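Long-range contacts in inositol monophosphatase family protein (Staphylococcus aureus subsp. aureus MSSA476, PDB 4I3Y), which probably hydrolyses inositol monophosphates to inositol and phosphate with the help of magnesium ions, and is inhibited by lithium: residues 21-26 with 109-114; 162-167 with 204-209; 226-231 with 246-251. One frame throughout, in Å; residues are numbered along the deposited sequence.

Contact 1 of 3, residues 21-26 with 109-114; sequences SWLKQI and YCIILA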
loop_
_atom_site.group_PDB
_atom_site.type_symbol
_atom_site.label_atom_id
_atom_site.label_comp_id
_atom_site.label_asym_id
_atom_site.label_seq_id
_atom_site.Cartn_x
_atom_site.Cartn_y
_atom_site.Cartn_z
ATOM N N SER A 21 25.751 6.000 0.512
ATOM C CA SER A 21 26.596 4.799 0.502
ATOM C C SER A 21 26.344 3.864 1.750
ATOM O O SER A 21 26.211 2.607 1.639
ATOM C CB SER A 21 28.050 5.266 0.334
ATOM O OG SER A 21 28.873 4.142 0.414
ATOM N N TRP A 22 26.205 4.477 2.933
ATOM C CA TRP A 22 25.893 3.710 4.144
ATOM C C TRP A 22 24.489 3.068 4.008
ATOM O O TRP A 22 24.322 1.939 4.354
ATOM C CB TRP A 22 25.977 4.573 5.414
ATOM C CG TRP A 22 25.611 3.818 6.668
ATOM C CD1 TRP A 22 26.448 3.076 7.446
ATOM C CD2 TRP A 22 24.309 3.749 7.306
ATOM N NE1 TRP A 22 25.781 2.573 8.528
ATOM C CE2 TRP A 22 24.465 2.942 8.470
ATOM C CE3 TRP A 22 23.037 4.266 6.997
ATOM C CZ2 TRP A 22 23.410 2.627 9.317
ATOM C CZ3 TRP A 22 21.970 3.946 7.848
ATOM C CH2 TRP A 22 22.177 3.134 9.014
ATOM N N LEU A 23 23.525 3.816 3.469
ATOM C CA LEU A 23 22.159 3.321 3.251
ATOM C C LEU A 23 22.121 2.164 2.288
ATOM O O LEU A 23 21.595 1.094 2.614
ATOM C CB LEU A 23 21.287 4.439 2.734
ATOM C CG LEU A 23 20.149 5.104 3.491
ATOM C CD1 LEU A 23 20.048 4.845 5.004
ATOM C CD2 LEU A 23 20.027 6.568 3.136
ATOM N N LYS A 24 22.719 2.351 1.106
ATOM C CA LYS A 24 22.778 1.272 0.140
ATOM C C LYS A 24 23.531 0.043 0.643
ATOM O O LYS A 24 23.186 -1.085 0.289
ATOM C CB LYS A 24 23.294 1.750 -1.238
ATOM C CG LYS A 24 22.358 2.734 -1.950
ATOM C CD LYS A 24 20.948 2.186 -2.268
ATOM C CE LYS A 24 20.852 0.846 -3.040
ATOM N NZ LYS A 24 19.398 0.368 -3.043
ATOM N N GLN A 25 24.514 0.206 1.507
ATOM C CA GLN A 25 25.178 -1.011 2.037
ATOM C C GLN A 25 24.452 -1.677 3.244
ATOM O O GLN A 25 24.833 -2.748 3.726
ATOM C CB GLN A 25 26.611 -0.683 2.378
ATOM C CG GLN A 25 26.761 0.250 3.553
ATOM C CD GLN A 25 26.744 -0.520 4.865
ATOM O OE1 GLN A 25 27.288 -1.642 4.932
ATOM N NE2 GLN A 25 26.085 0.060 5.923
ATOM N N ILE A 26 23.385 -1.049 3.728
ATOM C CA ILE A 26 22.488 -1.712 4.661
ATOM C C ILE A 26 21.634 -2.840 3.920
ATOM O O ILE A 26 21.153 -3.731 4.562
ATOM C CB ILE A 26 21.627 -0.647 5.423
ATOM C CG1 ILE A 26 21.513 -0.961 6.917
ATOM C CG2 ILE A 26 20.262 -0.492 4.779
ATOM C CD1 ILE A 26 22.719 -0.552 7.724
ATOM N N TYR A 109 7.825 -0.577 4.651
ATOM C CA TYR A 109 8.516 0.101 5.776
ATOM C C TYR A 109 9.738 0.804 5.180
ATOM O O TYR A 109 10.163 0.450 4.103
ATOM C CB TYR A 109 8.857 -0.863 6.971
ATOM C CG TYR A 109 9.795 -1.956 6.559
ATOM C CD1 TYR A 109 11.190 -1.784 6.624
ATOM C CD2 TYR A 109 9.324 -3.120 5.984
ATOM C CE1 TYR A 109 12.076 -2.757 6.169
ATOM C CE2 TYR A 109 10.222 -4.115 5.541
ATOM C CZ TYR A 109 11.588 -3.923 5.633
ATOM O OH TYR A 109 12.467 -4.924 5.189
ATOM N N CYS A 110 10.334 1.763 5.906
ATOM C CA CYS A 110 11.422 2.528 5.394
ATOM C C CYS A 110 12.365 2.928 6.531
ATOM O O CYS A 110 12.080 2.700 7.729
ATOM C CB CYS A 110 10.858 3.796 4.675
ATOM S SG CYS A 110 9.848 4.888 5.751
ATOM N N ILE A 111 13.499 3.490 6.148
ATOM C CA ILE A 111 14.430 4.055 7.102
ATOM C C ILE A 111 14.373 5.568 6.852
ATOM O O ILE A 111 14.446 5.998 5.693
ATOM C CB ILE A 111 15.853 3.536 6.847
ATOM C CG1 ILE A 111 15.918 2.035 6.965
ATOM C CG2 ILE A 111 16.890 4.169 7.797
ATOM C CD1 ILE A 111 17.299 1.497 6.581
ATOM N N ILE A 112 14.209 6.355 7.917
ATOM C CA ILE A 112 14.163 7.804 7.801
ATOM C C ILE A 112 15.418 8.514 8.393
ATOM O O ILE A 112 15.791 8.332 9.593
ATOM C CB ILE A 112 12.866 8.412 8.404
ATOM C CG1 ILE A 112 11.656 7.714 7.756
ATOM C CG2 ILE A 112 12.817 9.951 8.212
ATOM C CD1 ILE A 112 10.278 8.154 8.261
ATOM N N LEU A 113 16.022 9.372 7.577
ATOM C CA LEU A 113 17.173 10.186 8.085
ATOM C C LEU A 113 17.036 11.615 7.697
ATOM O O LEU A 113 16.634 11.902 6.562
ATOM C CB LEU A 113 18.505 9.706 7.480
ATOM C CG LEU A 113 19.168 8.568 8.209
ATOM C CD1 LEU A 113 20.277 7.948 7.337
ATOM C CD2 LEU A 113 19.693 8.976 9.604
ATOM N N ALA A 114 17.405 12.535 8.598
ATOM C CA ALA A 114 17.347 13.947 8.272
ATOM C C ALA A 114 18.446 14.685 9.067
ATOM O O ALA A 114 18.629 14.442 10.285
ATOM C CB ALA A 114 15.967 14.538 8.580
#
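The backbone oxygen of Trp22, a residue whose indole reaches Leu113 across the contact, is gripped twice from within its own helix. Gln25 NE2 donates to Trp22 O over 3.0 Å; it arrives in the carbonyl plane on a lone pair, although the N-H is bent to 136°, and Ile26 N adds a weak bond to the same oxygen. The Gln25 amide is thus folded back on the helix, and it is apolar side chains alone that meet the strand.

Between 21-26 and 109-114 there are no hydrogen bonds, only four aliphatic or aromatic contacts burying 173 Å². Leu23 CD1 comes within 3.9 Å of Leu113 CD1, the two side chains overlapping alongside while pointing opposite ways, and the same Leu23 methyl lies 4.3 Å from Ile111 CG2. One methyl is therefore shared by two residues on the same side of the strand. Ile111 divides its branches: with CG1 anti to the carbonyl carbon (chi1 -60°), CD1 reaches Ile26 CG2 at 4.0 Å, while CG2 is left to Leu23. Ile26 also sets its CD1 3.6 Å above one face of the Trp22 ring, toward the rim, and from the ring CZ3 approaches Leu113 CD1 obliquely at 4.4 Å.

The axes of 21-26, on helix 12-35, and of 110-114, on strand 110-117, run nearly antiparallel, 11.4 Å apart at closest approach. This is the helix-on-sheet layering of an alpha/beta fold: helices 12-35 and 51-67 pack on one face of the seven-stranded sheet, where Phe60 and Phe63 meet the Trp22 ring and Ile56 touches Ile111. In the sheet, strand 110-117 lies between strands 89-97 and 120-128, and Tyr125 of the latter contacts both Leu23 and Leu113.

Contact 2 of 3, residues 162-167 with 204-209; sequences IISFNA and GAHINT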
loop_
_atom_site.group_PDB
_atom_site.type_symbol
_atom_site.label_atom_id
_atom_site.label_comp_id
_atom_site.label_asym_id
_atom_site.label_seq_id
_atom_site.Cartn_x
_atom_site.Cartn_y
_atom_site.Cartn_z
ATOM N N ILE A 162 -6.571 11.000 -3.570
ATOM C CA ILE A 162 -6.641 9.938 -2.573
ATOM C C ILE A 162 -6.080 10.482 -1.277
ATOM O O ILE A 162 -5.085 11.161 -1.295
ATOM C CB ILE A 162 -5.851 8.662 -3.019
ATOM C CG1 ILE A 162 -6.559 8.034 -4.231
ATOM C CG2 ILE A 162 -5.669 7.681 -1.863
ATOM C CD1 ILE A 162 -5.734 6.954 -4.920
ATOM N N ILE A 163 -6.718 10.220 -0.149
ATOM C CA ILE A 163 -6.043 10.626 1.092
ATOM C C ILE A 163 -5.752 9.478 1.987
ATOM O O ILE A 163 -6.352 8.406 1.852
ATOM C CB ILE A 163 -6.784 11.676 1.925
ATOM C CG1 ILE A 163 -8.197 11.249 2.280
ATOM C CG2 ILE A 163 -6.759 13.014 1.218
ATOM C CD1 ILE A 163 -8.711 12.315 3.251
ATOM N N SER A 164 -4.837 9.722 2.921
ATOM C CA SER A 164 -4.316 8.685 3.769
ATOM C C SER A 164 -4.189 9.197 5.202
ATOM O O SER A 164 -3.718 10.340 5.461
ATOM C CB SER A 164 -2.942 8.310 3.192
ATOM O OG SER A 164 -2.037 7.815 4.142
ATOM N N PHE A 165 -4.600 8.361 6.152
ATOM C CA PHE A 165 -4.544 8.730 7.562
ATOM C C PHE A 165 -4.945 7.493 8.335
ATOM O O PHE A 165 -5.484 6.522 7.732
ATOM C CB PHE A 165 -5.488 9.921 7.895
ATOM C CG PHE A 165 -6.950 9.667 7.558
ATOM C CD1 PHE A 165 -7.813 9.089 8.498
ATOM C CD2 PHE A 165 -7.468 10.044 6.326
ATOM C CE1 PHE A 165 -9.155 8.850 8.195
ATOM C CE2 PHE A 165 -8.814 9.810 6.008
ATOM C CZ PHE A 165 -9.645 9.184 6.939
ATOM N N ASN A 166 -4.648 7.511 9.641
ATOM C CA ASN A 166 -5.010 6.408 10.551
ATOM C C ASN A 166 -6.436 6.685 11.018
ATOM O O ASN A 166 -6.696 7.587 11.830
ATOM C CB ASN A 166 -4.010 6.307 11.714
ATOM C CG ASN A 166 -4.357 5.197 12.711
ATOM O OD1 ASN A 166 -5.365 4.509 12.590
ATOM N ND2 ASN A 166 -3.501 5.019 13.699
ATOM N N ALA A 167 -7.365 5.918 10.466
ATOM C CA ALA A 167 -8.799 6.139 10.730
ATOM C C ALA A 167 -9.201 5.573 12.123
ATOM O O ALA A 167 -10.373 5.702 12.545
ATOM C CB ALA A 167 -9.617 5.473 9.641
ATOM N N GLY A 204 -3.270 13.064 -2.267
ATOM C CA GLY A 204 -3.448 14.492 -1.984
ATOM C C GLY A 204 -2.856 14.896 -0.668
ATOM O O GLY A 204 -2.295 16.002 -0.573
ATOM N N ALA A 205 -2.926 14.021 0.340
ATOM C CA ALA A 205 -2.495 14.406 1.679
ATOM C C ALA A 205 -2.336 13.171 2.541
ATOM O O ALA A 205 -2.920 12.121 2.238
ATOM C CB ALA A 205 -3.477 15.435 2.315
ATOM N N HIS A 206 -1.466 13.281 3.556
ATOM C CA HIS A 206 -1.286 12.268 4.568
ATOM C C HIS A 206 -1.363 12.984 5.900
ATOM O O HIS A 206 -0.745 14.055 6.110
ATOM C CB HIS A 206 0.061 11.488 4.487
ATOM C CG HIS A 206 0.288 10.568 5.663
ATOM N ND1 HIS A 206 -0.525 9.486 5.925
ATOM C CD2 HIS A 206 1.260 10.537 6.614
ATOM C CE1 HIS A 206 -0.110 8.870 7.020
ATOM N NE2 HIS A 206 0.970 9.491 7.463
ATOM N N ILE A 207 -2.126 12.409 6.806
ATOM C CA ILE A 207 -2.261 13.020 8.163
ATOM C C ILE A 207 -1.749 12.022 9.173
ATOM O O ILE A 207 -2.055 10.806 9.036
ATOM C CB ILE A 207 -3.753 13.220 8.499
ATOM C CG1 ILE A 207 -4.368 14.269 7.561
ATOM C CG2 ILE A 207 -3.965 13.554 9.978
ATOM C CD1 ILE A 207 -5.879 14.078 7.417
ATOM N N ASN A 208 -0.978 12.500 10.165
ATOM C CA ASN A 208 -0.605 11.718 11.389
ATOM C C ASN A 208 -0.824 12.656 12.622
ATOM O O ASN A 208 -0.136 13.702 12.771
ATOM C CB ASN A 208 0.839 11.138 11.351
ATOM C CG ASN A 208 1.183 10.268 12.595
ATOM O OD1 ASN A 208 0.771 10.561 13.743
ATOM N ND2 ASN A 208 1.989 9.212 12.374
ATOM N N THR A 209 -1.825 12.304 13.431
ATOM C CA THR A 209 -2.279 13.194 14.524
ATOM C C THR A 209 -1.403 13.111 15.756
ATOM O O THR A 209 -1.671 13.755 16.735
ATOM C CB THR A 209 -3.718 12.913 15.021
ATOM O OG1 THR A 209 -3.784 11.560 15.493
ATOM C CG2 THR A 209 -4.678 13.123 13.933
HETATM O O HOH W 1 -4.385 9.973 11.207
#
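Ser164, Ile207 and Ala205 bury the most surface where the short, weakly bonded strand 162-164 pairs in parallel with 205-208 in the five-stranded sheet. Ser164 uses both backbone groups: its N donates to Ala205 O at 3.1 Å, and its O accepts from Ile207 N at 2.9 Å, this second bond lying in the carbonyl plane. The same oxygen also meets His206 CA in a C-H...O contact. Ser164 OG, anti to its own N (chi1 152°), stands at the edge of the imidazole, and His206 ND1 donates to it across 2.9 Å, with the hydroxyl 23° out of the ring plane. Ile207 places its CB 3.8 Å from Phe165 CB, whereas Ala205 offers its methyl to Ile163 CG2 at 4.2 Å. At Asn166 a water mediates, accepting from its N and donating to Ile207 O. Phe165 and Ile163 pack beneath helix 172-181, while His206 lies against helix 191-200. Because ND1 supplies the proton, Ser164 OG acts as acceptor toward His206; its bond to Asp194 OD1 then probably uses its own hydrogen, a short hydrogen-bonded chain that would hold the buried imidazole and hydroxyl in place.

Contact 3 of 3, residues 226-231 with 246-251; sequences LNLKMT and FIISNK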
loop_
_atom_site.group_PDB
_atom_site.type_symbol
_atom_site.label_atom_id
_atom_site.label_comp_id
_atom_site.label_asym_id
_atom_site.label_seq_id
_atom_site.Cartn_x
_atom_site.Cartn_y
_atom_site.Cartn_z
ATOM N N LEU A 226 9.704 20.501 -3.019
ATOM C CA LEU A 226 8.659 20.110 -3.965
ATOM C C LEU A 226 7.358 20.928 -3.788
ATOM O O LEU A 226 6.324 20.544 -4.319
ATOM C CB LEU A 226 8.359 18.589 -3.804
ATOM C CG LEU A 226 9.557 17.679 -4.132
ATOM C CD1 LEU A 226 9.404 16.275 -3.533
ATOM C CD2 LEU A 226 9.836 17.653 -5.636
ATOM N N ASN A 227 7.410 22.037 -3.023
ATOM C CA ASN A 227 6.248 22.937 -2.905
ATOM C C ASN A 227 5.004 22.262 -2.291
ATOM O O ASN A 227 3.852 22.478 -2.756
ATOM C CB ASN A 227 5.915 23.611 -4.252
ATOM C CG ASN A 227 5.114 24.900 -4.061
ATOM O OD1 ASN A 227 5.124 25.456 -2.957
ATOM N ND2 ASN A 227 4.356 25.350 -5.097
ATOM N N LEU A 228 5.233 21.443 -1.261
ATOM C CA LEU A 228 4.120 20.788 -0.526
ATOM C C LEU A 228 3.840 21.587 0.699
ATOM O O LEU A 228 4.751 22.256 1.160
ATOM C CB LEU A 228 4.542 19.373 -0.060
ATOM C CG LEU A 228 5.124 18.426 -1.139
ATOM C CD1 LEU A 228 5.534 17.096 -0.542
ATOM C CD2 LEU A 228 4.171 18.232 -2.328
ATOM N N LYS A 229 2.621 21.504 1.256
ATOM C CA LYS A 229 2.332 22.080 2.562
ATOM C C LYS A 229 2.584 21.039 3.622
ATOM O O LYS A 229 2.059 19.906 3.510
ATOM C CB LYS A 229 0.863 22.542 2.666
ATOM C CG LYS A 229 0.472 23.549 1.619
ATOM C CD LYS A 229 1.230 24.856 1.801
ATOM C CE LYS A 229 0.727 25.940 0.863
ATOM N NZ LYS A 229 1.649 27.117 0.887
ATOM N N MET A 230 3.412 21.376 4.611
ATOM C CA MET A 230 3.608 20.500 5.748
ATOM C C MET A 230 3.488 21.354 6.981
ATOM O O MET A 230 4.304 22.273 7.180
ATOM C CB MET A 230 4.948 19.805 5.695
ATOM C CG MET A 230 5.284 18.974 6.938
ATOM S SD MET A 230 6.862 18.071 6.693
ATOM C CE MET A 230 7.111 17.502 8.354
ATOM N N THR A 231 2.432 21.101 7.762
ATOM C CA THR A 231 2.046 21.992 8.871
ATOM C C THR A 231 1.473 21.188 10.054
ATOM O O THR A 231 1.200 19.967 9.977
ATOM C CB THR A 231 0.946 22.996 8.416
ATOM O OG1 THR A 231 -0.299 22.306 8.176
ATOM C CG2 THR A 231 1.343 23.741 7.158
ATOM N N PHE A 246 0.201 16.521 12.520
ATOM C CA PHE A 246 0.725 17.052 11.281
ATOM C C PHE A 246 0.017 16.569 10.068
ATOM O O PHE A 246 -0.605 15.515 10.073
ATOM C CB PHE A 246 2.286 16.808 11.163
ATOM C CG PHE A 246 2.708 15.816 10.091
ATOM C CD1 PHE A 246 3.617 16.198 9.091
ATOM C CD2 PHE A 246 2.205 14.490 10.051
ATOM C CE1 PHE A 246 3.998 15.300 8.086
ATOM C CE2 PHE A 246 2.610 13.593 9.065
ATOM C CZ PHE A 246 3.473 13.991 8.061
ATOM N N ILE A 247 0.102 17.384 9.009
ATOM C CA ILE A 247 -0.331 17.026 7.696
ATOM C C ILE A 247 0.818 17.304 6.708
ATOM O O ILE A 247 1.515 18.294 6.835
ATOM C CB ILE A 247 -1.589 17.838 7.271
ATOM C CG1 ILE A 247 -1.972 17.497 5.823
ATOM C CG2 ILE A 247 -1.340 19.362 7.452
ATOM C CD1 ILE A 247 -3.404 17.900 5.402
ATOM N N ILE A 248 1.086 16.387 5.794
ATOM C CA ILE A 248 1.810 16.753 4.546
ATOM C C ILE A 248 0.796 16.704 3.384
ATOM O O ILE A 248 0.063 15.713 3.247
ATOM C CB ILE A 248 3.059 15.881 4.304
ATOM C CG1 ILE A 248 3.808 16.403 3.055
ATOM C CG2 ILE A 248 2.688 14.378 4.290
ATOM C CD1 ILE A 248 5.186 15.783 2.970
ATOM N N SER A 249 0.718 17.773 2.576
ATOM C CA SER A 249 -0.353 17.879 1.581
ATOM C C SER A 249 0.056 18.566 0.325
ATOM O O SER A 249 0.906 19.479 0.312
ATOM C CB SER A 249 -1.558 18.643 2.194
ATOM O OG SER A 249 -2.469 19.073 1.195
ATOM N N ASN A 250 -0.520 18.125 -0.773
ATOM C CA ASN A 250 -0.549 18.933 -1.985
ATOM C C ASN A 250 -1.053 20.384 -1.662
ATOM O O ASN A 250 -1.941 20.535 -0.821
ATOM C CB ASN A 250 -1.500 18.256 -2.974
ATOM C CG ASN A 250 -1.380 18.817 -4.387
ATOM O OD1 ASN A 250 -1.876 19.916 -4.680
ATOM N ND2 ASN A 250 -0.752 18.029 -5.287
ATOM N N LYS A 251 -0.552 21.426 -2.380
ATOM C CA LYS A 251 -0.968 22.812 -2.091
ATOM C C LYS A 251 -2.497 22.996 -2.322
ATOM O O LYS A 251 -3.129 23.720 -1.600
ATOM C CB LYS A 251 -0.219 23.798 -2.964
ATOM C CG LYS A 251 -0.517 23.672 -4.457
ATOM C CD LYS A 251 0.576 24.398 -5.259
ATOM C CE LYS A 251 0.194 24.426 -6.730
ATOM N NZ LYS A 251 1.298 24.988 -7.556
HETATM O O HOH W 2 1.791 20.804 -3.635
#
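Strands 229-231 and 246-249 run antiparallel at 177°, with Lys229/Ser249 and Thr231/Ile247 as hydrogen-bonded pairs that each exchange two backbone bonds, the shortest from Ser249 N to Lys229 O at 2.7 Å, and flank the non-hydrogen-bonded pair Met230/Ile248.

Beside Ile248, Met230 stretches out with CG anti to the backbone N (chi1 174°) and brings CE to 3.8 Å from Phe246 CD1. Its sulfur lies at the ring edge, SD being 5.5 Å from the Phe246 centroid and 84° off the normal, a Met-aromatic contact. Leu228 continues this apolar side, its CD1 crossing Ile248 CD1 at 3.8 Å. On the face of Thr231 and Ile247 the two side chains lie alongside one another and point the same way, with Thr231 OG1 3.2 Å from Ile247 CG2. Lys229 CG lies against Lys251 CA, and beyond CG the lysine chain bends at chi2.

Beyond the paired residues a water bridges Asn227 O and Lys251 N. The Asn227 amide passes across the Lys251 chain, whose NZ forms a salt bridge with Glu152.

Helix 219-225 covers Leu228 and Met230, while helix 254-262 sets His254 against Lys229, Thr231 and Ser249. A sheet edge, here strand 229-232 of a five-stranded mixed sheet, clasped between helices on its two faces belongs to the layered alpha/beta architecture of the inositol monophosphatase fold.

In the fold
From the N terminus, contact 1 comes first: it joins helix 12-35 to the third strand of the seven-stranded sheet, closing a loop of 82 residues. Contact 2 then pairs two parallel strands across 36 mainly helical residues, and contact 3 closes the shortest loop, 14 residues. The three follow one another in series; none nests within or crosses another. Contact 1 lies on the opposite side of the chain's centre from the others, its centre about 24 and 23 Å from theirs. Contacts 2 and 3 share the five-stranded sheet, where 205-208 and 246-249 are neighbours, joined through Gly204 with Asn250 and Asn208 with Phe246.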